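Local coordinates for CRISPR-associated protein, Cse2 family (Thermobifida fusca, PDB 4H79), which probably serves as the CasB (Cse2) subunit of the CRISPR Cascade surveillance complex, where it is thought to bind nucleic acid, at residues T19-R24 against I90-Y95; A44-G49 against L94-Q99; R120-S125 against E129-R134. All blocks are in the same frame, centred on the assembly; numbering follows the deposited sequence.

Contact 1. Residues T19-R24 against I90-Y95; sequences TFVDQR and IALTLY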
loop_
_atom_site.group_PDB
_atom_site.type_symbol
_atom_site.label_atom_id
_atom_site.label_comp_id
_atom_site.label_asym_id
_atom_site.label_seq_id
_atom_site.Cartn_x
_atom_site.Cartn_y
_atom_site.Cartn_z
ATOM N N THR A 19 -4.724 4.937 9.641
ATOM C CA THR A 19 -5.639 4.294 10.606
ATOM C C THR A 19 -6.926 3.814 9.940
ATOM O O THR A 19 -7.412 2.690 10.191
ATOM C CB THR A 19 -6.041 5.284 11.704
ATOM O OG1 THR A 19 -4.867 5.625 12.420
ATOM C CG2 THR A 19 -7.101 4.652 12.693
ATOM N N PHE A 20 -7.470 4.669 9.075
ATOM C CA PHE A 20 -8.631 4.277 8.270
ATOM C C PHE A 20 -8.328 3.115 7.367
ATOM O O PHE A 20 -9.139 2.155 7.294
ATOM C CB PHE A 20 -9.200 5.411 7.414
ATOM C CG PHE A 20 -10.340 4.934 6.490
ATOM C CD1 PHE A 20 -11.658 4.715 6.998
ATOM C CD2 PHE A 20 -10.080 4.637 5.141
ATOM C CE1 PHE A 20 -12.693 4.261 6.155
ATOM C CE2 PHE A 20 -11.096 4.153 4.299
ATOM C CZ PHE A 20 -12.392 3.956 4.796
ATOM N N VAL A 21 -7.205 3.210 6.630
ATOM C CA VAL A 21 -6.913 2.185 5.626
ATOM C C VAL A 21 -6.677 0.840 6.315
ATOM O O VAL A 21 -7.125 -0.183 5.841
ATOM C CB VAL A 21 -5.674 2.580 4.784
ATOM C CG1 VAL A 21 -5.137 1.376 3.969
ATOM C CG2 VAL A 21 -6.021 3.759 3.886
ATOM N N ASP A 22 -5.975 0.848 7.444
ATOM C CA ASP A 22 -5.762 -0.387 8.202
ATOM C C ASP A 22 -7.126 -1.051 8.572
ATOM O O ASP A 22 -7.284 -2.279 8.449
ATOM C CB ASP A 22 -5.005 -0.055 9.508
ATOM C CG ASP A 22 -4.965 -1.231 10.446
ATOM O OD1 ASP A 22 -4.533 -2.360 10.090
ATOM O OD2 ASP A 22 -5.416 -1.043 11.567
ATOM N N GLN A 23 -8.073 -0.250 9.114
ATOM C CA GLN A 23 -9.373 -0.753 9.548
ATOM C C GLN A 23 -10.176 -1.241 8.301
ATOM O O GLN A 23 -10.770 -2.320 8.313
ATOM C CB GLN A 23 -10.105 0.378 10.358
ATOM C CG GLN A 23 -11.438 -0.008 10.979
ATOM C CD GLN A 23 -11.358 -1.321 11.763
ATOM O OE1 GLN A 23 -10.450 -1.535 12.599
ATOM N NE2 GLN A 23 -12.304 -2.221 11.483
ATOM N N ARG A 24 -10.159 -0.474 7.209
ATOM C CA ARG A 24 -10.925 -0.855 6.039
ATOM C C ARG A 24 -10.347 -2.158 5.381
ATOM O O ARG A 24 -11.097 -3.043 4.983
ATOM C CB ARG A 24 -10.921 0.293 5.019
ATOM C CG ARG A 24 -11.818 -0.025 3.801
ATOM C CD ARG A 24 -13.315 0.087 4.195
ATOM N NE ARG A 24 -14.142 -0.351 3.060
ATOM C CZ ARG A 24 -14.780 -1.511 2.987
ATOM N NH1 ARG A 24 -14.768 -2.335 4.015
ATOM N NH2 ARG A 24 -15.457 -1.829 1.884
ATOM N N ILE A 90 -4.952 4.188 -3.860
ATOM C CA ILE A 90 -3.796 3.379 -4.327
ATOM C C ILE A 90 -3.531 2.186 -3.372
ATOM O O ILE A 90 -3.305 1.036 -3.828
ATOM C CB ILE A 90 -2.502 4.251 -4.471
ATOM C CG1 ILE A 90 -2.727 5.329 -5.542
ATOM C CG2 ILE A 90 -1.278 3.376 -4.775
ATOM C CD1 ILE A 90 -1.695 6.474 -5.521
ATOM N N ALA A 91 -3.530 2.476 -2.055
ATOM C CA ALA A 91 -3.243 1.403 -1.094
ATOM C C ALA A 91 -4.252 0.266 -1.217
ATOM O O ALA A 91 -3.854 -0.930 -1.180
ATOM C CB ALA A 91 -3.207 1.941 0.336
ATOM N N LEU A 92 -5.551 0.600 -1.255
ATOM C CA LEU A 92 -6.613 -0.437 -1.372
ATOM C C LEU A 92 -6.492 -1.218 -2.652
ATOM O O LEU A 92 -6.697 -2.455 -2.645
ATOM C CB LEU A 92 -8.015 0.198 -1.332
ATOM C CG LEU A 92 -8.697 0.172 0.049
ATOM C CD1 LEU A 92 -9.040 -1.246 0.515
ATOM C CD2 LEU A 92 -7.837 0.780 1.058
ATOM N N THR A 93 -6.165 -0.512 -3.750
ATOM C CA THR A 93 -6.021 -1.225 -5.098
ATOM C C THR A 93 -4.843 -2.153 -5.026
ATOM O O THR A 93 -4.901 -3.321 -5.489
ATOM C CB THR A 93 -5.779 -0.159 -6.200
ATOM O OG1 THR A 93 -6.944 0.706 -6.220
ATOM C CG2 THR A 93 -5.617 -0.826 -7.581
ATOM N N LEU A 94 -3.701 -1.670 -4.468
ATOM C CA LEU A 94 -2.525 -2.561 -4.313
ATOM C C LEU A 94 -2.878 -3.776 -3.440
ATOM O O LEU A 94 -2.504 -4.925 -3.749
ATOM C CB LEU A 94 -1.300 -1.810 -3.694
ATOM C CG LEU A 94 -0.701 -0.727 -4.608
ATOM C CD1 LEU A 94 0.316 0.081 -3.846
ATOM C CD2 LEU A 94 -0.032 -1.406 -5.854
ATOM N N TYR A 95 -3.541 -3.540 -2.318
ATOM C CA TYR A 95 -3.913 -4.685 -1.476
ATOM C C TYR A 95 -4.771 -5.724 -2.253
ATOM O O TYR A 95 -4.600 -6.967 -2.080
ATOM C CB TYR A 95 -4.702 -4.180 -0.192
ATOM C CG TYR A 95 -5.286 -5.397 0.523
ATOM C CD1 TYR A 95 -4.433 -6.270 1.254
ATOM C CD2 TYR A 95 -6.681 -5.703 0.434
ATOM C CE1 TYR A 95 -4.936 -7.448 1.830
ATOM C CE2 TYR A 95 -7.202 -6.834 1.060
ATOM C CZ TYR A 95 -6.314 -7.698 1.740
ATOM O OH TYR A 95 -6.801 -8.834 2.363
#
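Val21 and Leu92 mark the closest backbone pairing of two helical segments, their CA atoms 7.5 Å apart, where the axes of 19-24 and 90-95 run in roughly the same direction at a signed angle of -29° and approach to 10.8 Å. An axial separation that wide keeps the backbones apart, and the join rests on Val21 and Leu92 bridging the gap, with Ala91 CB and the stem of Arg24 beside them. Val21 projects from its helix toward 90-95. With CG1 anti to the backbone N (chi1 166°), that methyl, rather than CG2, faces the partner helix. It lies 4.0 Å from Leu92 CD2 and 4.2 Å from Ala91 CB, so a single valine methyl serves two neighbouring residues. Val21 and Leu92 lie alongside each other, pointing opposite ways, instead of meeting end on. The chi1 of Leu92, -97°, departs from a staggered value, and the fork of this side chain is split between two partners: CD2 goes to the valine, while CD1 approaches the aliphatic start of Arg24, 4.5 Å from its CG. Arg24 contributes hydrocarbon alone at this point; its polar end is engaged elsewhere, NH2 donating to Leu63 O. Its CB also rests over one face of the Phe20 ring, 3.8 Å above the plane and displaced toward the rim. The 154 Å² buried between the segments is consistent with loose, wholly apolar contact in the interior of this all-helical protein. Helix 167-176 packs against both partners, since Ala171 touches Val21 and Ala91 alike. Further along helix 16-33, Val25 and Ile28 continue the cover of Leu92, while helix 144-160 takes the Ile90 and Leu94 side chains of helix 80-99.

Contact 2. Residues A44-G49 against L94-Q99; sequences ARLRRG and LYAIHQ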
loop_
_atom_site.group_PDB
_atom_site.type_symbol
_atom_site.label_atom_id
_atom_site.label_comp_id
_atom_site.label_asym_id
_atom_site.label_seq_id
_atom_site.Cartn_x
_atom_site.Cartn_y
_atom_site.Cartn_z
ATOM N N ALA A 44 -12.191 -7.624 -6.459
ATOM C CA ALA A 44 -12.141 -7.771 -7.940
ATOM C C ALA A 44 -12.378 -6.441 -8.632
ATOM O O ALA A 44 -11.697 -6.084 -9.654
ATOM C CB ALA A 44 -13.227 -8.741 -8.418
ATOM N N ARG A 45 -13.368 -5.687 -8.146
ATOM C CA ARG A 45 -13.624 -4.336 -8.780
ATOM C C ARG A 45 -12.447 -3.360 -8.604
ATOM O O ARG A 45 -12.131 -2.577 -9.537
ATOM C CB ARG A 45 -14.904 -3.712 -8.197
ATOM C CG ARG A 45 -16.167 -4.464 -8.698
ATOM C CD ARG A 45 -17.440 -4.045 -7.956
ATOM N NE ARG A 45 -17.896 -2.783 -8.523
ATOM C CZ ARG A 45 -18.731 -1.934 -7.916
ATOM N NH1 ARG A 45 -19.217 -2.208 -6.702
ATOM N NH2 ARG A 45 -19.068 -0.799 -8.523
ATOM N N LEU A 46 -11.809 -3.398 -7.424
ATOM C CA LEU A 46 -10.592 -2.612 -7.195
ATOM C C LEU A 46 -9.471 -2.977 -8.198
ATOM O O LEU A 46 -8.843 -2.070 -8.797
ATOM C CB LEU A 46 -10.059 -2.808 -5.801
ATOM C CG LEU A 46 -10.884 -2.041 -4.710
ATOM C CD1 LEU A 46 -10.565 -2.598 -3.346
ATOM C CD2 LEU A 46 -10.681 -0.534 -4.790
ATOM N N ARG A 47 -9.228 -4.289 -8.408
ATOM C CA ARG A 47 -8.288 -4.648 -9.454
ATOM C C ARG A 47 -8.673 -4.172 -10.850
ATOM O O ARG A 47 -7.832 -3.743 -11.629
ATOM C CB ARG A 47 -8.081 -6.190 -9.469
ATOM C CG ARG A 47 -7.306 -6.655 -8.182
ATOM C CD ARG A 47 -6.989 -8.206 -8.359
ATOM N NE ARG A 47 -8.216 -9.047 -8.580
ATOM C CZ ARG A 47 -8.935 -9.604 -7.583
ATOM N NH1 ARG A 47 -8.584 -9.372 -6.312
ATOM N NH2 ARG A 47 -9.966 -10.388 -7.858
ATOM N N ARG A 48 -9.945 -4.277 -11.206
ATOM C CA ARG A 48 -10.378 -3.925 -12.552
ATOM C C ARG A 48 -10.261 -2.403 -12.713
ATOM O O ARG A 48 -10.047 -1.891 -13.834
ATOM C CB ARG A 48 -11.836 -4.411 -12.781
ATOM C CG ARG A 48 -12.426 -4.054 -14.146
ATOM C CD ARG A 48 -13.531 -5.043 -14.561
ATOM N NE ARG A 48 -14.707 -5.022 -13.669
ATOM C CZ ARG A 48 -15.647 -4.096 -13.705
ATOM N NH1 ARG A 48 -16.687 -4.191 -12.876
ATOM N NH2 ARG A 48 -15.549 -3.067 -14.583
ATOM N N GLY A 49 -10.429 -1.670 -11.604
ATOM C CA GLY A 49 -10.245 -0.187 -11.586
ATOM C C GLY A 49 -8.814 0.336 -11.631
ATOM O O GLY A 49 -8.610 1.550 -11.846
ATOM N N LEU A 94 -3.701 -1.670 -4.468
ATOM C CA LEU A 94 -2.525 -2.561 -4.313
ATOM C C LEU A 94 -2.878 -3.776 -3.440
ATOM O O LEU A 94 -2.504 -4.925 -3.749
ATOM C CB LEU A 94 -1.300 -1.810 -3.694
ATOM C CG LEU A 94 -0.701 -0.727 -4.608
ATOM C CD1 LEU A 94 0.316 0.081 -3.846
ATOM C CD2 LEU A 94 -0.032 -1.406 -5.854
ATOM N N TYR A 95 -3.541 -3.540 -2.318
ATOM C CA TYR A 95 -3.913 -4.685 -1.476
ATOM C C TYR A 95 -4.771 -5.724 -2.253
ATOM O O TYR A 95 -4.600 -6.967 -2.080
ATOM C CB TYR A 95 -4.702 -4.180 -0.192
ATOM C CG TYR A 95 -5.286 -5.397 0.523
ATOM C CD1 TYR A 95 -4.433 -6.270 1.254
ATOM C CD2 TYR A 95 -6.681 -5.703 0.434
ATOM C CE1 TYR A 95 -4.936 -7.448 1.830
ATOM C CE2 TYR A 95 -7.202 -6.834 1.060
ATOM C CZ TYR A 95 -6.314 -7.698 1.740
ATOM O OH TYR A 95 -6.801 -8.834 2.363
ATOM N N ALA A 96 -5.745 -5.228 -3.049
ATOM C CA ALA A 96 -6.607 -6.128 -3.861
ATOM C C ALA A 96 -5.794 -6.998 -4.810
ATOM O O ALA A 96 -6.103 -8.167 -5.027
ATOM C CB ALA A 96 -7.627 -5.290 -4.652
ATOM N N ILE A 97 -4.772 -6.403 -5.397
ATOM C CA ILE A 97 -3.860 -7.167 -6.280
ATOM C C ILE A 97 -3.054 -8.161 -5.455
ATOM O O ILE A 97 -2.957 -9.354 -5.803
ATOM C CB ILE A 97 -2.876 -6.181 -6.960
ATOM C CG1 ILE A 97 -3.631 -5.327 -7.997
ATOM C CG2 ILE A 97 -1.741 -6.974 -7.681
ATOM C CD1 ILE A 97 -2.845 -4.101 -8.391
ATOM N N HIS A 98 -2.560 -7.701 -4.285
ATOM C CA HIS A 98 -1.734 -8.561 -3.375
ATOM C C HIS A 98 -2.460 -9.755 -2.841
ATOM O O HIS A 98 -1.930 -10.894 -2.832
ATOM C CB HIS A 98 -1.272 -7.633 -2.184
ATOM C CG HIS A 98 -0.041 -8.137 -1.501
ATOM N ND1 HIS A 98 0.651 -7.385 -0.614
ATOM C CD2 HIS A 98 0.554 -9.423 -1.522
ATOM C CE1 HIS A 98 1.693 -8.153 -0.116
ATOM N NE2 HIS A 98 1.626 -9.397 -0.682
ATOM N N GLN A 99 -3.719 -9.564 -2.420
ATOM C CA GLN A 99 -4.519 -10.651 -1.778
ATOM C C GLN A 99 -5.101 -11.699 -2.751
ATOM O O GLN A 99 -5.376 -12.835 -2.363
ATOM C CB GLN A 99 -5.664 -10.036 -0.939
ATOM C CG GLN A 99 -6.338 -11.051 0.001
ATOM C CD GLN A 99 -5.365 -11.544 1.100
ATOM O OE1 GLN A 99 -4.899 -10.753 1.931
ATOM N NE2 GLN A 99 -5.039 -12.832 1.098
#
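Apolar packing joins Leu46 and Arg47 to Ala96 and Ile97. The methyl of Ala96 is central: its CB lies 3.7 Å from Leu46 CB and 3.8 Å from Arg47 CG, so the methyl packs against the root of one side chain and the aliphatic stem of the next. Arg47 CG also sits alongside Ile97, 3.9 Å from CG1. These small or slender groups let the axes come within 8.3 Å.

The polar component is one hydrogen bond. Arg47 NH1 donates to Ala96 O at 3.0 Å, with an N-H...O angle of 156°. The oxygen lies at the edge of the guanidinium, close to its plane, but the donor comes from above the carbonyl plane, 42° out of it, and so does not follow a lone pair. A bend at chi3 turns the chain back from its hydrocarbon run over the Ala96-Ile97 backbone, with CD 3.4 Å from Ala96 O. One face of the guanidinium meets Ala44 CA of its own helix, 3.4 Å above the plane. Because the acceptor belongs to the C-terminal part of helix 80-99, the positive charge probably interacts favourably with the negative end of the helix dipole. A leucine in place of Arg47 would probably leave Ala96 O without this side-chain donor.

Helix 61-64 adjoins Leu46 through Ile64, and Arg152 of helix 144-160 adjoins Ile97. Steep crossing of the segments, at a signed -114°, over an alanine is a close-packed helix junction within the all-helical Cse2 fold.

Contact 3. Residues R120-S125 against E129-R134; sequences RLMPSS and EPLRKR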
loop_
_atom_site.group_PDB
_atom_site.type_symbol
_atom_site.label_atom_id
_atom_site.label_comp_id
_atom_site.label_asym_id
_atom_site.label_seq_id
_atom_site.Cartn_x
_atom_site.Cartn_y
_atom_site.Cartn_z
ATOM N N ARG A 120 13.075 -9.636 1.598
ATOM C CA ARG A 120 12.754 -11.110 1.707
ATOM C C ARG A 120 12.730 -11.764 0.350
ATOM O O ARG A 120 12.800 -12.971 0.233
ATOM C CB ARG A 120 11.387 -11.366 2.410
ATOM C CG ARG A 120 11.303 -10.874 3.860
ATOM C CD ARG A 120 12.534 -11.222 4.602
ATOM N NE ARG A 120 12.327 -10.867 6.014
ATOM C CZ ARG A 120 11.888 -11.710 6.937
ATOM N NH1 ARG A 120 11.652 -12.974 6.627
ATOM N NH2 ARG A 120 11.740 -11.302 8.178
ATOM N N LEU A 121 12.584 -10.960 -0.687
ATOM C CA LEU A 121 12.610 -11.492 -2.087
ATOM C C LEU A 121 13.979 -11.993 -2.500
ATOM O O LEU A 121 14.116 -12.667 -3.498
ATOM C CB LEU A 121 12.155 -10.416 -3.098
ATOM C CG LEU A 121 10.694 -9.966 -2.992
ATOM C CD1 LEU A 121 10.419 -8.755 -3.927
ATOM C CD2 LEU A 121 9.739 -11.111 -3.333
ATOM N N MET A 122 15.001 -11.721 -1.700
ATOM C CA MET A 122 16.381 -12.161 -2.087
ATOM C C MET A 122 17.034 -12.848 -0.881
ATOM O O MET A 122 16.543 -12.703 0.251
ATOM C CB MET A 122 17.230 -10.951 -2.643
ATOM C CG MET A 122 17.364 -9.863 -1.690
ATOM S SD MET A 122 17.583 -8.245 -2.546
ATOM C CE MET A 122 16.021 -7.937 -3.308
ATOM N N PRO A 123 18.126 -13.569 -1.100
ATOM C CA PRO A 123 18.805 -14.264 0.064
ATOM C C PRO A 123 19.271 -13.190 1.062
ATOM O O PRO A 123 19.680 -12.107 0.637
ATOM C CB PRO A 123 19.994 -14.969 -0.604
ATOM C CG PRO A 123 19.528 -15.182 -2.058
ATOM C CD PRO A 123 18.810 -13.869 -2.378
ATOM N N SER A 124 19.196 -13.441 2.371
ATOM C CA SER A 124 19.578 -12.413 3.346
ATOM C C SER A 124 21.071 -12.126 3.216
ATOM O O SER A 124 21.504 -11.044 3.542
ATOM C CB SER A 124 19.211 -12.790 4.772
ATOM O OG SER A 124 19.989 -13.888 5.130
ATOM N N SER A 125 21.797 -13.112 2.689
ATOM C CA SER A 125 23.204 -13.046 2.290
ATOM C C SER A 125 23.480 -11.934 1.204
ATOM O O SER A 125 24.493 -11.227 1.269
ATOM C CB SER A 125 23.620 -14.492 1.844
ATOM O OG SER A 125 24.933 -14.642 1.266
ATOM N N GLU A 129 20.676 -7.119 -7.715
ATOM C CA GLU A 129 20.964 -5.717 -8.122
ATOM C C GLU A 129 19.888 -5.144 -9.009
ATOM O O GLU A 129 19.494 -4.009 -8.794
ATOM C CB GLU A 129 22.358 -5.582 -8.756
ATOM C CG GLU A 129 23.415 -5.878 -7.726
ATOM C CD GLU A 129 23.546 -4.783 -6.650
ATOM O OE1 GLU A 129 24.244 -5.088 -5.644
ATOM O OE2 GLU A 129 22.991 -3.632 -6.792
ATOM N N PRO A 130 19.397 -5.922 -9.995
ATOM C CA PRO A 130 18.307 -5.385 -10.841
ATOM C C PRO A 130 17.040 -5.091 -10.000
ATOM O O PRO A 130 16.427 -4.049 -10.173
ATOM C CB PRO A 130 18.059 -6.527 -11.855
ATOM C CG PRO A 130 19.403 -7.236 -11.953
ATOM C CD PRO A 130 19.978 -7.180 -10.551
ATOM N N LEU A 131 16.663 -5.985 -9.074
ATOM C CA LEU A 131 15.510 -5.717 -8.227
ATOM C C LEU A 131 15.790 -4.503 -7.278
ATOM O O LEU A 131 14.932 -3.644 -7.069
ATOM C CB LEU A 131 15.149 -6.948 -7.421
ATOM C CG LEU A 131 13.965 -6.814 -6.454
ATOM C CD1 LEU A 131 12.680 -6.268 -7.088
ATOM C CD2 LEU A 131 13.711 -8.211 -5.789
ATOM N N ARG A 132 16.996 -4.424 -6.735
ATOM C CA ARG A 132 17.304 -3.343 -5.807
ATOM C C ARG A 132 17.262 -2.025 -6.586
ATOM O O ARG A 132 16.748 -1.007 -6.073
ATOM C CB ARG A 132 18.667 -3.526 -5.135
ATOM C CG ARG A 132 18.921 -2.452 -4.003
ATOM C CD ARG A 132 19.826 -1.250 -4.436
ATOM N NE ARG A 132 21.200 -1.754 -4.665
ATOM C CZ ARG A 132 22.096 -1.888 -3.683
ATOM N NH1 ARG A 132 21.799 -1.505 -2.417
ATOM N NH2 ARG A 132 23.277 -2.418 -3.960
ATOM N N LYS A 133 17.766 -2.043 -7.826
ATOM C CA LYS A 133 17.741 -0.844 -8.679
ATOM C C LYS A 133 16.295 -0.387 -8.895
ATOM O O LYS A 133 15.992 0.825 -8.770
ATOM C CB LYS A 133 18.407 -1.109 -10.031
ATOM C CG LYS A 133 18.383 0.065 -10.997
ATOM C CD LYS A 133 19.222 -0.213 -12.249
ATOM C CE LYS A 133 19.212 0.957 -13.228
ATOM N NZ LYS A 133 20.369 1.884 -13.044
ATOM N N ARG A 134 15.412 -1.342 -9.221
ATOM C CA ARG A 134 13.974 -1.038 -9.428
ATOM C C ARG A 134 13.313 -0.512 -8.159
ATOM O O ARG A 134 12.481 0.390 -8.224
ATOM C CB ARG A 134 13.196 -2.251 -9.983
ATOM C CG ARG A 134 13.566 -2.488 -11.448
ATOM C CD ARG A 134 13.152 -3.858 -11.977
ATOM N NE ARG A 134 11.770 -3.855 -12.443
ATOM C CZ ARG A 134 10.723 -4.285 -11.741
ATOM N NH1 ARG A 134 10.883 -4.777 -10.511
ATOM N NH2 ARG A 134 9.510 -4.226 -12.289
#
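Met122 and Leu131 meet because their torsions direct methyl groups at one another. The methionine places CG between its backbone N and carbonyl carbon (chi1 59°), then bends at chi3, which folds CE round onto the helix. In Leu131, CG is anti to the backbone N (chi1 179°), which sends it toward the loop, and chi2 (52°) turns CD2 to the methionine. The two methyls, Met122 CE and Leu131 CD2, are 3.4 Å apart, tighter than usual van der Waals contact, while Leu131 CG follows at 3.9 Å from the same CE. The side chains approach at an oblique angle.

Leu121 supplies a second apolar partner. It crosses Leu131 at about a right angle, its CB 3.8 Å from Leu131 CD2 and its CD1 at the same 3.8 Å from that methyl. CD2 is therefore the meeting point of two consecutive loop residues, and the whole contact, 143 Å² of buried surface, is hydrophobic.

On the helix itself, Arg132 forms a salt bridge one turn back to Glu129. NH2 lies 3.1 Å from OE2, on its syn lone pair and near the guanidinium plane; bonds from NH2 to OE1 and from NE to OE2 are weak. At the start of the helix, Asp128 OD2 accepts from Leu131 N.

The loop thus folds back over the first turn of helix 129-138, into which it leads. Beyond the pair, Leu157 of helix 144-160 touches both Leu121 and Leu131, and Phe194 of helix 180-195 lies against Met122 and Arg132, so two further helices take part in the packing around this loop-helix junction.

From the N terminus, helix 16-33 supplies the first half of contact 1 and helix 37-49, next in the chain, the first half of contact 2. Both close on helix 80-99, after 65 and 44 intervening residues, and their loops overlap because they end on the same stretch, sharing Leu94 and Tyr95. Centres 11 Å apart, they touch where Leu46 O meets Thr93 CG2 at 3.7 Å, so helix 80-99 is the common strut for the two N-terminal helices. Contact 3 follows in series and closes a loop of three residues. Its centre is about 25 Å from contact 2 and about 26 Å from contact 1, and it joins the entry to helix 129-138 to that helix.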